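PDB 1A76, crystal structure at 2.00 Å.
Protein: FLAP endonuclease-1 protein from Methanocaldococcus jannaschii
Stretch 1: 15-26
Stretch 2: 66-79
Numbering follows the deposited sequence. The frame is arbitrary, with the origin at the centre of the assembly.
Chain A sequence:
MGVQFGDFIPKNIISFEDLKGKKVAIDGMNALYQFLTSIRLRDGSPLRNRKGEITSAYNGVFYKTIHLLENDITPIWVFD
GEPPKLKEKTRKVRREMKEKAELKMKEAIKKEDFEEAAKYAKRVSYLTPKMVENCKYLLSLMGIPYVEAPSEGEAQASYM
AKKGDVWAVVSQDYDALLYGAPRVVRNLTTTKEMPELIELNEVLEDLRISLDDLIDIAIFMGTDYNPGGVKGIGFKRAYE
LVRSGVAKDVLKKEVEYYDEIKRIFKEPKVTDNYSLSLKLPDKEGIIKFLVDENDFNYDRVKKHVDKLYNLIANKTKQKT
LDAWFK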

# COMPACT_ATOMS: atom_id res chain seq x y z
N SER A 15 5.18 -6.39 19.78
CA SER A 15 5.06 -7.83 19.59
C SER A 15 3.74 -8.16 18.88
O SER A 15 2.81 -7.36 18.87
CB SER A 15 5.11 -8.56 20.92
OG SER A 15 4.01 -8.19 21.72
N PHE A 16 3.67 -9.34 18.27
CA PHE A 16 2.46 -9.78 17.60
C PHE A 16 1.34 -9.89 18.64
O PHE A 16 0.17 -9.66 18.34
CB PHE A 16 2.69 -11.14 16.93
CG PHE A 16 1.83 -11.39 15.72
CD1 PHE A 16 1.46 -10.35 14.88
CD2 PHE A 16 1.41 -12.68 15.41
CE1 PHE A 16 0.67 -10.59 13.76
CE2 PHE A 16 0.63 -12.93 14.29
CZ PHE A 16 0.26 -11.89 13.46
N GLU A 17 1.71 -10.22 19.87
CA GLU A 17 0.73 -10.36 20.94
C GLU A 17 0.01 -9.06 21.27
O GLU A 17 -1.20 -9.04 21.45
CB GLU A 17 1.41 -10.89 22.21
CG GLU A 17 0.47 -11.03 23.40
CD GLU A 17 0.69 -9.96 24.46
OE1 GLU A 17 1.66 -10.08 25.24
OE2 GLU A 17 -0.12 -9.00 24.52
N ASP A 18 0.77 -7.97 21.36
CA ASP A 18 0.17 -6.68 21.69
C ASP A 18 -0.62 -6.10 20.52
O ASP A 18 -1.20 -5.03 20.62
CB ASP A 18 1.26 -5.70 22.15
CG ASP A 18 1.82 -6.05 23.53
OD1 ASP A 18 1.25 -6.92 24.21
OD2 ASP A 18 2.84 -5.45 23.93
N LEU A 19 -0.65 -6.83 19.41
CA LEU A 19 -1.38 -6.41 18.22
C LEU A 19 -2.69 -7.21 18.18
O LEU A 19 -3.57 -6.97 17.34
CB LEU A 19 -0.54 -6.73 16.99
CG LEU A 19 -0.03 -5.66 16.02
CD1 LEU A 19 -0.10 -4.29 16.64
CD2 LEU A 19 1.40 -6.02 15.59
N LYS A 20 -2.82 -8.17 19.09
CA LYS A 20 -4.01 -9.02 19.15
C LYS A 20 -5.31 -8.24 19.37
O LYS A 20 -5.37 -7.33 20.20
CB LYS A 20 -3.85 -10.05 20.27
CG LYS A 20 -4.57 -11.37 20.00
CD LYS A 20 -5.33 -11.85 21.24
CE LYS A 20 -6.66 -12.52 20.88
NZ LYS A 20 -7.82 -11.58 20.96
N GLY A 21 -6.33 -8.60 18.60
CA GLY A 21 -7.63 -7.95 18.72
C GLY A 21 -7.80 -6.64 17.98
O GLY A 21 -8.87 -6.02 18.06
N LYS A 22 -6.78 -6.21 17.25
CA LYS A 22 -6.86 -4.95 16.52
C LYS A 22 -7.39 -5.10 15.10
O LYS A 22 -7.25 -6.15 14.47
CB LYS A 22 -5.48 -4.27 16.45
CG LYS A 22 -4.90 -3.78 17.79
CD LYS A 22 -5.92 -3.03 18.64
CE LYS A 22 -5.23 -2.12 19.66
NZ LYS A 22 -5.88 -2.17 21.02
N LYS A 23 -8.03 -4.05 14.61
CA LYS A 23 -8.53 -4.03 13.25
C LYS A 23 -7.49 -3.22 12.48
O LYS A 23 -6.95 -2.25 13.03
CB LYS A 23 -9.88 -3.31 13.19
CG LYS A 23 -11.04 -4.05 13.86
CD LYS A 23 -12.36 -3.35 13.57
CE LYS A 23 -13.32 -3.43 14.76
NZ LYS A 23 -14.74 -3.29 14.33
N VAL A 24 -7.18 -3.61 11.25
CA VAL A 24 -6.19 -2.86 10.46
C VAL A 24 -6.60 -2.72 9.01
O VAL A 24 -7.27 -3.59 8.46
CB VAL A 24 -4.79 -3.55 10.45
CG1 VAL A 24 -4.09 -3.35 11.79
CG2 VAL A 24 -4.93 -5.06 10.12
N ALA A 25 -6.20 -1.62 8.39
CA ALA A 25 -6.47 -1.41 6.97
C ALA A 25 -5.14 -1.72 6.30
O ALA A 25 -4.13 -1.08 6.58
CB ALA A 25 -6.90 0.03 6.70
N ILE A 26 -5.12 -2.72 5.43
CA ILE A 26 -3.88 -3.08 4.75
C ILE A 26 -3.68 -2.34 3.43
O ILE A 26 -4.56 -2.34 2.58
CB ILE A 26 -3.81 -4.58 4.44
CG1 ILE A 26 -3.80 -5.40 5.73
CG2 ILE A 26 -2.54 -4.88 3.63
CD1 ILE A 26 -4.06 -6.85 5.52
N ILE A 66 -4.39 -15.21 6.79
CA ILE A 66 -4.80 -16.19 7.79
C ILE A 66 -3.91 -16.06 9.03
O ILE A 66 -4.39 -16.15 10.16
CB ILE A 66 -4.71 -17.65 7.24
CG1 ILE A 66 -5.80 -17.88 6.19
CG2 ILE A 66 -4.93 -18.66 8.37
CD1 ILE A 66 -5.71 -19.23 5.46
N HIS A 67 -2.62 -15.82 8.80
CA HIS A 67 -1.65 -15.66 9.88
C HIS A 67 -2.11 -14.54 10.82
O HIS A 67 -2.05 -14.66 12.05
CB HIS A 67 -0.28 -15.35 9.25
CG HIS A 67 0.76 -14.87 10.22
ND1 HIS A 67 1.27 -15.67 11.23
CD2 HIS A 67 1.43 -13.69 10.31
CE1 HIS A 67 2.20 -15.00 11.89
NE2 HIS A 67 2.31 -13.80 11.35
N LEU A 68 -2.60 -13.45 10.23
CA LEU A 68 -3.10 -12.30 10.96
C LEU A 68 -4.37 -12.65 11.75
O LEU A 68 -4.50 -12.31 12.93
CB LEU A 68 -3.41 -11.16 9.97
CG LEU A 68 -2.52 -9.91 9.89
CD1 LEU A 68 -1.08 -10.24 10.18
CD2 LEU A 68 -2.68 -9.28 8.51
N LEU A 69 -5.30 -13.33 11.10
CA LEU A 69 -6.56 -13.71 11.75
C LEU A 69 -6.39 -14.71 12.89
O LEU A 69 -7.20 -14.75 13.82
CB LEU A 69 -7.53 -14.28 10.71
CG LEU A 69 -8.22 -13.26 9.81
CD1 LEU A 69 -8.97 -14.00 8.71
CD2 LEU A 69 -9.18 -12.39 10.64
N GLU A 70 -5.35 -15.53 12.82
CA GLU A 70 -5.08 -16.50 13.86
C GLU A 70 -4.69 -15.75 15.14
O GLU A 70 -4.79 -16.29 16.24
CB GLU A 70 -3.95 -17.44 13.45
CG GLU A 70 -4.40 -18.66 12.66
CD GLU A 70 -3.24 -19.48 12.14
OE1 GLU A 70 -2.24 -18.88 11.67
OE2 GLU A 70 -3.32 -20.73 12.20
N ASN A 71 -4.23 -14.51 14.97
CA ASN A 71 -3.82 -13.68 16.10
C ASN A 71 -4.84 -12.59 16.38
O ASN A 71 -4.50 -11.53 16.90
CB ASN A 71 -2.47 -13.03 15.82
CG ASN A 71 -1.56 -13.09 17.02
OD1 ASN A 71 -0.51 -13.74 17.00
ND2 ASN A 71 -1.95 -12.40 18.10
N ASP A 72 -6.09 -12.86 16.04
CA ASP A 72 -7.18 -11.92 16.24
C ASP A 72 -6.96 -10.53 15.63
O ASP A 72 -7.46 -9.52 16.14
CB ASP A 72 -7.50 -11.78 17.74
CG ASP A 72 -8.87 -11.18 17.99
OD1 ASP A 72 -9.66 -11.11 17.02
OD2 ASP A 72 -9.16 -10.77 19.12
N ILE A 73 -6.20 -10.47 14.54
CA ILE A 73 -5.99 -9.20 13.84
C ILE A 73 -6.93 -9.27 12.66
O ILE A 73 -6.74 -10.10 11.76
CB ILE A 73 -4.56 -9.03 13.32
CG1 ILE A 73 -3.61 -8.73 14.47
CG2 ILE A 73 -4.53 -7.88 12.30
CD1 ILE A 73 -2.19 -9.17 14.23
N THR A 74 -7.95 -8.42 12.67
CA THR A 74 -8.93 -8.40 11.59
C THR A 74 -8.54 -7.37 10.54
O THR A 74 -8.59 -6.16 10.78
CB THR A 74 -10.32 -8.07 12.14
OG1 THR A 74 -10.75 -9.12 13.00
CG2 THR A 74 -11.32 -7.91 11.01
N PRO A 75 -8.12 -7.85 9.35
CA PRO A 75 -7.73 -6.92 8.30
C PRO A 75 -8.79 -6.63 7.24
O PRO A 75 -9.71 -7.43 6.99
CB PRO A 75 -6.52 -7.61 7.68
CG PRO A 75 -6.89 -9.11 7.78
CD PRO A 75 -7.92 -9.24 8.92
N ILE A 76 -8.66 -5.46 6.64
CA ILE A 76 -9.53 -5.07 5.55
C ILE A 76 -8.50 -4.61 4.52
O ILE A 76 -7.64 -3.77 4.82
CB ILE A 76 -10.50 -3.91 5.94
CG1 ILE A 76 -11.29 -3.49 4.70
CG2 ILE A 76 -9.73 -2.74 6.55
CD1 ILE A 76 -12.74 -3.14 4.98
N TRP A 77 -8.58 -5.18 3.33
CA TRP A 77 -7.64 -4.85 2.27
C TRP A 77 -8.07 -3.61 1.48
O TRP A 77 -9.24 -3.47 1.11
CB TRP A 77 -7.49 -6.05 1.32
CG TRP A 77 -6.65 -7.14 1.91
CD1 TRP A 77 -6.99 -7.98 2.94
CD2 TRP A 77 -5.31 -7.49 1.53
NE1 TRP A 77 -5.95 -8.83 3.21
CE2 TRP A 77 -4.91 -8.55 2.37
CE3 TRP A 77 -4.41 -7.01 0.57
CZ2 TRP A 77 -3.64 -9.15 2.27
CZ3 TRP A 77 -3.16 -7.59 0.47
CH2 TRP A 77 -2.78 -8.66 1.32
N VAL A 78 -7.13 -2.72 1.24
CA VAL A 78 -7.41 -1.50 0.50
C VAL A 78 -6.60 -1.44 -0.78
O VAL A 78 -5.36 -1.45 -0.76
CB VAL A 78 -7.11 -0.25 1.35
CG1 VAL A 78 -7.65 0.98 0.66
CG2 VAL A 78 -7.74 -0.38 2.72
N PHE A 79 -7.31 -1.37 -1.90
CA PHE A 79 -6.66 -1.32 -3.19
C PHE A 79 -6.74 0.07 -3.80
O PHE A 79 -7.53 0.90 -3.36
CB PHE A 79 -7.27 -2.38 -4.10
CG PHE A 79 -6.97 -3.79 -3.65
CD1 PHE A 79 -5.78 -4.42 -4.02
CD2 PHE A 79 -7.86 -4.48 -2.82
CE1 PHE A 79 -5.48 -5.71 -3.59
CE2 PHE A 79 -7.57 -5.77 -2.37
CZ PHE A 79 -6.38 -6.39 -2.76

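The contact between these two stretches is a pairing of parallel β-strands, extended at its N-terminal end by a salt bridge and an aromatic pair. In parallel pairing, one strand bonds to its neighbour through alternate residues, and here Val24 and Ile26 play that part. Val24 N donates to Thr74 O (3.0 Å) and Val24 O accepts from Ile76 N (3.0 Å); Ile26 N then donates to Ile76 O (2.8 Å), while Ile26 O receives Val78 N (2.9 Å). Thr74 N, bonded to Lys22 O at 3.0 Å, begins the series.

Alternation also sorts the side chains. Lys23, Ala25, Thr74 and Ile76 share one face of the sheet, whereas Val24, Ile26, Pro75 and Trp77 share the other. On the latter, Ile26 CD1 packs 3.4 Å from Pro75 CB and sits over the Trp77 ring, 3.8 Å from the centroid of its five-membered ring, a CH-π contact.

Before the strands, Gly21 N makes a weak hydrogen bond to Asp72 O (2.9 Å). Gly21 lies within the type II turn from Leu19 to Lys22, with backbone angles that call for glycine. Beside it, Lys20 NZ meets Asp72 OD2 in a very short salt bridge (2.4 Å). Farther out, the Phe16 and His67 rings lie nearly parallel but slid apart, barely overlapping.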